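Local coordinates for ABC transporter periplasmic-binding protein YtfQ (Mycobacterium smegmatis, PDB 6HB0), which probably serves as the sugar-binding component of an ABC transporter that takes up L-arabinofuranose, at residues G134-D139 with F257-E262; G221-I226 with K231-D236; A251-K256 with A298-A303. One frame throughout, in Å; residues are numbered along the deposited sequence.

Interaction 1: residues G134-D139 with F257-E262; sequences GQWVAD and FNYIVE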
loop_
_atom_site.group_PDB
_atom_site.type_symbol
_atom_site.label_atom_id
_atom_site.label_comp_id
_atom_site.label_asym_id
_atom_site.label_seq_id
_atom_site.Cartn_x
_atom_site.Cartn_y
_atom_site.Cartn_z
ATOM N N GLY A 134 8.166 12.757 -1.835
ATOM C CA GLY A 134 9.361 13.617 -1.832
ATOM C C GLY A 134 9.558 14.350 -3.146
ATOM O O GLY A 134 9.834 15.565 -3.173
ATOM N N GLN A 135 9.330 13.631 -4.226
ATOM C CA GLN A 135 9.530 14.169 -5.532
ATOM C C GLN A 135 8.511 15.268 -5.835
ATOM O O GLN A 135 8.823 16.232 -6.527
ATOM C CB GLN A 135 9.488 13.034 -6.563
ATOM C CG GLN A 135 9.720 13.461 -7.998
ATOM C CD GLN A 135 11.092 14.092 -8.164
ATOM O OE1 GLN A 135 12.119 13.463 -7.845
ATOM N NE2 GLN A 135 11.123 15.357 -8.630
ATOM N N TRP A 136 7.307 15.160 -5.307
ATOM C CA TRP A 136 6.322 16.202 -5.462
ATOM C C TRP A 136 6.774 17.434 -4.724
ATOM O O TRP A 136 6.615 18.530 -5.239
ATOM C CB TRP A 136 4.956 15.785 -4.952
ATOM C CG TRP A 136 3.937 16.847 -4.964
ATOM C CD1 TRP A 136 3.071 17.142 -5.984
ATOM C CD2 TRP A 136 3.650 17.768 -3.903
ATOM N NE1 TRP A 136 2.268 18.192 -5.609
ATOM C CE2 TRP A 136 2.610 18.591 -4.343
ATOM C CE3 TRP A 136 4.176 17.964 -2.622
ATOM C CZ2 TRP A 136 2.086 19.612 -3.553
ATOM C CZ3 TRP A 136 3.670 19.010 -1.840
ATOM C CH2 TRP A 136 2.624 19.805 -2.323
ATOM N N VAL A 137 7.318 17.276 -3.528
ATOM C CA VAL A 137 7.838 18.422 -2.792
ATOM C C VAL A 137 8.959 19.085 -3.607
ATOM O O VAL A 137 8.946 20.300 -3.764
ATOM C CB VAL A 137 8.354 18.069 -1.397
ATOM C CG1 VAL A 137 8.956 19.287 -0.725
ATOM C CG2 VAL A 137 7.242 17.461 -0.554
ATOM N N ALA A 138 9.889 18.304 -4.114
ATOM C CA ALA A 138 10.968 18.845 -4.920
ATOM C C ALA A 138 10.464 19.604 -6.116
ATOM O O ALA A 138 10.956 20.722 -6.376
ATOM C CB ALA A 138 11.929 17.780 -5.343
ATOM N N ASP A 139 9.474 19.048 -6.804
ATOM C CA ASP A 139 8.865 19.707 -7.962
ATOM C C ASP A 139 8.175 21.012 -7.584
ATOM O O ASP A 139 8.363 22.009 -8.261
ATOM C CB ASP A 139 7.848 18.801 -8.680
ATOM C CG ASP A 139 8.494 17.619 -9.388
ATOM O OD1 ASP A 139 9.746 17.603 -9.475
ATOM O OD2 ASP A 139 7.744 16.690 -9.829
ATOM N N PHE A 257 -5.238 19.459 2.347
ATOM C CA PHE A 257 -4.046 18.730 1.927
ATOM C C PHE A 257 -3.709 19.286 0.536
ATOM O O PHE A 257 -4.539 19.914 -0.111
ATOM C CB PHE A 257 -4.309 17.230 1.741
ATOM C CG PHE A 257 -4.353 16.400 2.985
ATOM C CD1 PHE A 257 -4.516 16.938 4.240
ATOM C CD2 PHE A 257 -4.311 15.010 2.856
ATOM C CE1 PHE A 257 -4.590 16.107 5.352
ATOM C CE2 PHE A 257 -4.361 14.182 3.952
ATOM C CZ PHE A 257 -4.505 14.728 5.198
ATOM N N ASN A 258 -2.484 19.059 0.078
ATOM C CA ASN A 258 -2.059 19.474 -1.248
ATOM C C ASN A 258 -1.789 18.337 -2.185
ATOM O O ASN A 258 -1.895 18.494 -3.407
ATOM C CB ASN A 258 -0.817 20.351 -1.096
ATOM C CG ASN A 258 -1.091 21.541 -0.176
ATOM O OD1 ASN A 258 -1.017 21.421 1.038
ATOM N ND2 ASN A 258 -1.513 22.655 -0.753
ATOM N N TYR A 259 -1.403 17.165 -1.652
ATOM C CA TYR A 259 -1.080 16.058 -2.521
ATOM C C TYR A 259 -1.181 14.740 -1.749
ATOM O O TYR A 259 -0.766 14.650 -0.563
ATOM C CB TYR A 259 0.310 16.234 -3.088
ATOM C CG TYR A 259 0.626 15.412 -4.318
ATOM C CD1 TYR A 259 -0.040 15.642 -5.525
ATOM C CD2 TYR A 259 1.593 14.429 -4.289
ATOM C CE1 TYR A 259 0.243 14.881 -6.658
ATOM C CE2 TYR A 259 1.890 13.683 -5.420
ATOM C CZ TYR A 259 1.209 13.948 -6.595
ATOM O OH TYR A 259 1.525 13.196 -7.661
ATOM N N ILE A 260 -1.741 13.722 -2.426
ATOM C CA ILE A 260 -1.802 12.372 -1.907
ATOM C C ILE A 260 -1.203 11.391 -2.903
ATOM O O ILE A 260 -1.395 11.516 -4.118
ATOM C CB ILE A 260 -3.237 12.009 -1.579
ATOM C CG1 ILE A 260 -3.699 12.741 -0.341
ATOM C CG2 ILE A 260 -3.377 10.496 -1.335
ATOM C CD1 ILE A 260 -5.195 12.601 -0.133
ATOM N N VAL A 261 -0.438 10.429 -2.399
ATOM C CA VAL A 261 0.083 9.336 -3.189
ATOM C C VAL A 261 -0.346 8.019 -2.576
ATOM O O VAL A 261 -0.554 7.939 -1.350
ATOM C CB VAL A 261 1.634 9.352 -3.311
ATOM C CG1 VAL A 261 2.077 10.612 -4.024
ATOM C CG2 VAL A 261 2.282 9.272 -1.973
ATOM N N GLU A 262 -0.435 6.978 -3.389
ATOM C CA GLU A 262 -0.670 5.622 -2.883
ATOM C C GLU A 262 -0.131 4.660 -3.862
ATOM O O GLU A 262 -0.263 4.882 -5.060
ATOM C CB GLU A 262 -2.151 5.353 -2.674
ATOM C CG GLU A 262 -2.404 3.979 -2.067
ATOM C CD GLU A 262 -3.861 3.641 -1.850
ATOM O OE1 GLU A 262 -4.573 4.516 -1.339
ATOM O OE2 GLU A 262 -4.288 2.476 -2.141
#
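An offset (parallel-displaced) aromatic stack joins Trp136, on helix 126-140, to Tyr259, which opens strand 259-263, and so lays the helix against the sheet of this domain near the surface. The five-membered ring of Trp136 and the Tyr259 ring lie almost parallel, their planes 7° apart and their centroids 3.8 Å from one another. The closest approach is Trp136 CD1 over the face of the phenol ring, 3.4 Å from Tyr259 CG. The two side chains run past each other in opposite senses, which brings the root of the tyrosine over the indole as well: Tyr259 CB makes a CH-pi contact 3.7 Å from the centroid of the five-membered ring of Trp136. On both residues CG stands anti to the backbone N (chi1 174° for Trp136, -162° for Tyr259), and each ring thereby extends across the gap. Farther along the indole, Asn258 CB reaches Trp136 CH2 at 3.7 Å, while the asparagine amide turns away to bond with Ile239 and Gly234. One helical position on, Val137 rests on Val240 and Leu179. A helix laid across the parallel strands of a sheet in this way belongs to the layered alpha/beta domains of periplasmic sugar-binding proteins.

Interaction 2: residues G221-I226 with K231-D236; sequences GAMEAI and KKPGTD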
loop_
_atom_site.group_PDB
_atom_site.type_symbol
_atom_site.label_atom_id
_atom_site.label_comp_id
_atom_site.label_asym_id
_atom_site.label_seq_id
_atom_site.Cartn_x
_atom_site.Cartn_y
_atom_site.Cartn_z
ATOM N N GLY A 221 -4.821 14.567 11.463
ATOM C CA GLY A 221 -4.503 15.077 12.791
ATOM C C GLY A 221 -3.739 16.374 12.729
ATOM O O GLY A 221 -4.074 17.331 13.435
ATOM N N ALA A 222 -2.724 16.377 11.876
ATOM C CA ALA A 222 -1.831 17.515 11.657
ATOM C C ALA A 222 -2.592 18.722 11.182
ATOM O O ALA A 222 -2.381 19.798 11.660
ATOM C CB ALA A 222 -0.748 17.148 10.653
ATOM N N MET A 223 -3.489 18.505 10.239
ATOM C CA MET A 223 -4.381 19.526 9.722
ATOM C C MET A 223 -5.173 20.191 10.866
ATOM O O MET A 223 -5.286 21.406 10.930
ATOM C CB MET A 223 -5.305 18.830 8.707
ATOM C CG MET A 223 -6.419 19.611 8.092
ATOM S SD MET A 223 -7.554 18.491 7.207
ATOM C CE MET A 223 -8.787 18.187 8.477
ATOM N N GLU A 224 -5.691 19.409 11.803
ATOM C CA GLU A 224 -6.383 19.983 12.961
ATOM C C GLU A 224 -5.472 20.750 13.872
ATOM O O GLU A 224 -5.897 21.741 14.442
ATOM C CB GLU A 224 -7.060 18.898 13.769
ATOM C CG GLU A 224 -8.249 18.272 13.091
ATOM C CD GLU A 224 -8.878 17.145 13.922
ATOM O OE1 GLU A 224 -8.603 17.050 15.151
ATOM O OE2 GLU A 224 -9.649 16.352 13.331
ATOM N N ALA A 225 -4.219 20.305 14.037
ATOM C CA ALA A 225 -3.274 21.035 14.885
ATOM C C ALA A 225 -2.924 22.365 14.247
ATOM O O ALA A 225 -2.782 23.381 14.935
ATOM C CB ALA A 225 -2.012 20.230 15.131
ATOM N N ILE A 226 -2.782 22.342 12.937
ATOM C CA ILE A 226 -2.446 23.532 12.189
ATOM C C ILE A 226 -3.569 24.541 12.312
ATOM O O ILE A 226 -3.308 25.729 12.554
ATOM C CB ILE A 226 -2.143 23.191 10.699
ATOM C CG1 ILE A 226 -0.859 22.401 10.639
ATOM C CG2 ILE A 226 -1.890 24.462 9.877
ATOM C CD1 ILE A 226 -0.606 21.707 9.341
ATOM N N LYS A 231 -3.437 28.636 11.943
ATOM C CA LYS A 231 -2.858 28.615 10.604
ATOM C C LYS A 231 -3.764 27.858 9.645
ATOM O O LYS A 231 -4.683 27.164 10.061
ATOM C CB LYS A 231 -1.450 28.002 10.641
ATOM C CG LYS A 231 -0.390 28.920 11.251
ATOM C CD LYS A 231 0.730 28.163 11.945
ATOM C CE LYS A 231 1.765 29.086 12.600
ATOM N NZ LYS A 231 2.554 29.858 11.601
ATOM N N LYS A 232 -3.482 27.978 8.355
ATOM C CA LYS A 232 -4.362 27.474 7.323
ATOM C C LYS A 232 -3.703 26.288 6.623
ATOM O O LYS A 232 -2.787 26.473 5.822
ATOM C CB LYS A 232 -4.642 28.601 6.336
ATOM C CG LYS A 232 -6.100 28.731 5.945
ATOM C CD LYS A 232 -6.246 29.455 4.605
ATOM C CE LYS A 232 -7.301 28.761 3.743
ATOM N NZ LYS A 232 -7.398 29.414 2.409
ATOM N N PRO A 233 -4.149 25.056 6.941
ATOM C CA PRO A 233 -3.478 23.897 6.340
ATOM C C PRO A 233 -3.756 23.891 4.883
ATOM O O PRO A 233 -4.838 24.162 4.493
ATOM C CB PRO A 233 -4.143 22.696 7.025
ATOM C CG PRO A 233 -5.474 23.195 7.400
ATOM C CD PRO A 233 -5.250 24.633 7.815
ATOM N N GLY A 234 -2.780 23.585 4.080
ATOM C CA GLY A 234 -2.958 23.630 2.641
ATOM C C GLY A 234 -2.491 24.916 2.002
ATOM O O GLY A 234 -2.223 24.922 0.820
ATOM N N THR A 235 -2.405 25.997 2.773
ATOM C CA THR A 235 -1.869 27.269 2.244
ATOM C C THR A 235 -0.645 27.754 3.003
ATOM O O THR A 235 0.396 27.941 2.409
ATOM C CB THR A 235 -2.930 28.378 2.269
ATOM O OG1 THR A 235 -4.158 27.840 1.789
ATOM C CG2 THR A 235 -2.497 29.527 1.366
ATOM N N ASP A 236 -0.772 27.946 4.305
ATOM C CA ASP A 236 0.369 28.364 5.136
ATOM C C ASP A 236 1.368 27.243 5.315
ATOM O O ASP A 236 2.589 27.461 5.276
ATOM C CB ASP A 236 -0.124 28.764 6.517
ATOM C CG ASP A 236 -1.020 30.007 6.489
ATOM O OD1 ASP A 236 -0.789 30.841 5.569
ATOM O OD2 ASP A 236 -1.894 30.160 7.390
#
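The pyrrolidine ring of Pro233 receives Ile226 over one face and Met223 beside its CB-CG bond. Methyl CG2 of Ile226 sits above the ring, 3.8 Å from Pro233 N and 3.9 Å from Pro233 CD, whereas Met223 CG lies 3.8 Å from Pro233 CG. With chi1 of Ile226 at -68°, CG2 is the branch opposite the backbone N, and it also meets Lys231 CB at 3.6 Å. The aliphatic root of that lysine therefore packs on the helix while its amine end leads away. One backbone bond spans the gap: Lys231 N donates to Ile226 O over 3.0 Å. These contacts fold the connection after helix 216-228 back along the helix in a beta-alpha-beta crossover, whose flanking strands 210-213 and 238-242 lie side by side in the parallel part of the sheet. Met223, Ile226 and Pro233 all rest on Ile239 of the second strand. Within the connection, Lys232-Thr235 forms a type II turn with Pro233 and Gly234 at its corners; at the positive phi of Gly234 a CB would press on the preceding carbonyl O. Lys232 O accepts from both Thr235 N and Asp236 N, and Asp236 OD2 takes the Lys232 N-H in return, on its anti side and 32° out of the carboxylate plane.

Interaction 3: residues A251-K256 with A298-A303; sequences ALADGK and AQAKAA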
loop_
_atom_site.group_PDB
_atom_site.type_symbol
_atom_site.label_atom_id
_atom_site.label_comp_id
_atom_site.label_asym_id
_atom_site.label_seq_id
_atom_site.Cartn_x
_atom_site.Cartn_y
_atom_site.Cartn_z
ATOM N N ALA A 251 -10.158 15.978 2.462
ATOM C CA ALA A 251 -9.245 17.090 2.855
ATOM C C ALA A 251 -8.556 17.742 1.675
ATOM O O ALA A 251 -8.455 18.958 1.579
ATOM C CB ALA A 251 -8.217 16.584 3.850
ATOM N N LEU A 252 -8.101 16.925 0.751
ATOM C CA LEU A 252 -7.452 17.393 -0.441
ATOM C C LEU A 252 -8.408 18.180 -1.332
ATOM O O LEU A 252 -8.071 19.246 -1.831
ATOM C CB LEU A 252 -6.859 16.181 -1.164
ATOM C CG LEU A 252 -6.130 16.306 -2.444
ATOM C CD1 LEU A 252 -4.995 17.258 -2.273
ATOM C CD2 LEU A 252 -5.651 14.943 -2.899
ATOM N N ALA A 253 -9.606 17.650 -1.520
ATOM C CA ALA A 253 -10.639 18.353 -2.264
ATOM C C ALA A 253 -11.005 19.692 -1.601
ATOM O O ALA A 253 -11.180 20.668 -2.295
ATOM C CB ALA A 253 -11.862 17.466 -2.431
ATOM N N ASP A 254 -11.049 19.732 -0.272
ATOM C CA ASP A 254 -11.245 20.970 0.481
ATOM C C ASP A 254 -10.021 21.925 0.483
ATOM O O ASP A 254 -10.101 22.975 1.106
ATOM C CB ASP A 254 -11.633 20.679 1.935
ATOM C CG ASP A 254 -12.971 19.942 2.072
ATOM O OD1 ASP A 254 -13.738 19.858 1.084
ATOM O OD2 ASP A 254 -13.243 19.430 3.175
ATOM N N GLY A 255 -8.913 21.555 -0.153
ATOM C CA GLY A 255 -7.688 22.375 -0.150
ATOM C C GLY A 255 -6.885 22.353 1.156
ATOM O O GLY A 255 -5.987 23.112 1.311
ATOM N N LYS A 256 -7.155 21.433 2.049
ATOM C CA LYS A 256 -6.435 21.348 3.337
ATOM C C LYS A 256 -5.225 20.420 3.268
ATOM O O LYS A 256 -4.341 20.540 4.085
ATOM C CB LYS A 256 -7.399 20.890 4.402
ATOM C CG LYS A 256 -8.531 21.894 4.513
ATOM C CD LYS A 256 -9.315 21.654 5.777
ATOM C CE LYS A 256 -10.353 22.730 5.983
ATOM N NZ LYS A 256 -10.989 22.434 7.286
ATOM N N ALA A 298 -7.384 19.516 -7.523
ATOM C CA ALA A 298 -8.303 19.492 -8.669
ATOM C C ALA A 298 -8.687 18.057 -8.995
ATOM O O ALA A 298 -9.861 17.779 -9.172
ATOM C CB ALA A 298 -7.703 20.141 -9.863
ATOM N N GLN A 299 -7.716 17.143 -9.007
ATOM C CA GLN A 299 -8.004 15.757 -9.325
ATOM C C GLN A 299 -8.910 15.129 -8.238
ATOM O O GLN A 299 -9.831 14.360 -8.543
ATOM C CB GLN A 299 -6.760 14.931 -9.477
ATOM C CG GLN A 299 -5.805 15.197 -10.638
ATOM C CD GLN A 299 -4.454 14.408 -10.455
ATOM O OE1 GLN A 299 -3.617 14.715 -9.561
ATOM N NE2 GLN A 299 -4.233 13.363 -11.311
ATOM N N ALA A 300 -8.686 15.442 -6.961
ATOM C CA ALA A 300 -9.510 14.852 -5.905
ATOM C C ALA A 300 -10.965 15.350 -5.993
ATOM O O ALA A 300 -11.905 14.623 -5.691
ATOM C CB ALA A 300 -8.960 15.195 -4.537
ATOM N N LYS A 301 -11.124 16.615 -6.350
ATOM C CA LYS A 301 -12.440 17.262 -6.449
ATOM C C LYS A 301 -13.266 16.617 -7.553
ATOM O O LYS A 301 -14.472 16.447 -7.395
ATOM C CB LYS A 301 -12.267 18.764 -6.698
ATOM C CG LYS A 301 -13.447 19.617 -6.307
ATOM C CD LYS A 301 -13.110 21.082 -6.535
ATOM C CE LYS A 301 -12.373 21.674 -5.334
ATOM N NZ LYS A 301 -11.521 22.842 -5.725
ATOM N N ALA A 302 -12.624 16.251 -8.658
ATOM C CA ALA A 302 -13.299 15.489 -9.727
ATOM C C ALA A 302 -13.580 14.009 -9.330
ATOM O O ALA A 302 -14.673 13.493 -9.528
ATOM C CB ALA A 302 -12.488 15.532 -11.006
ATOM N N ALA A 303 -12.574 13.338 -8.802
ATOM C CA ALA A 303 -12.654 11.896 -8.548
ATOM C C ALA A 303 -13.556 11.538 -7.347
ATOM O O ALA A 303 -14.382 10.659 -7.442
ATOM C CB ALA A 303 -11.278 11.326 -8.328
#
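Ala300 points its methyl straight at the end of helix 246-253, where it meets the flank of Leu252 and the backbone of Ala253. Its CB lies 3.7 Å from Leu252 CG and equally near Leu252 CD2, so the leucine offers the side of its branch point to the methyl. With CG of Leu252 anti to the backbone N (chi1 179°), the isobutyl group also reaches Phe295 and Phe257. Ala253 turns its own CB obliquely to the partner helix, 4.2 Å from Ala300 CB, and comes nearest to the backbone N and CA of Lys301. Such small residues let the chains come close: the CA atoms of Ala253 and Lys301 are 4.7 Å apart. Helix 246-253 is the connecting helix between neighbouring parallel strands 238-242 and 259-263, and it stops here in a Schellman motif. Lys256 N bonds back to Ala251 O and Gly255 N to Leu252 O, with Gly255 supplying the positive phi. Next to this helix end, Lys301 lies alongside. A bend at chi3 (-85°) carries its CE to 3.4 Å from Ala253 O; the amine stays farther off and makes no hydrogen bond there. That carbonyl instead accepts from Gln297 NE2, at the start of the long C-terminal helix 297-319. Beyond the glycine, Lys256 reaches the neighbouring helix 216-228, where its amine forms a salt bridge with Glu227.

From the N terminus, helix 126-140 comes first, and interaction 1 closes a long loop when strand 259-263 arrives. Interaction 2 is nested inside that loop, a local closure between helix 216-228 and the connection leading to strand 238-242. Interaction 3 opens at residues 251-256, before interaction 1 has closed, and ends on helix 297-319; the two therefore cross, whereas interactions 2 and 3 follow in series. All three meet around residues 256-260: Phe257 CE1 packs against Met223 SD, the same sulfur packs on Lys256 CB, and Leu252 CD1 lies against the backbone of Asn258. Together they tie helices from several points of the chain to one mixed sheet.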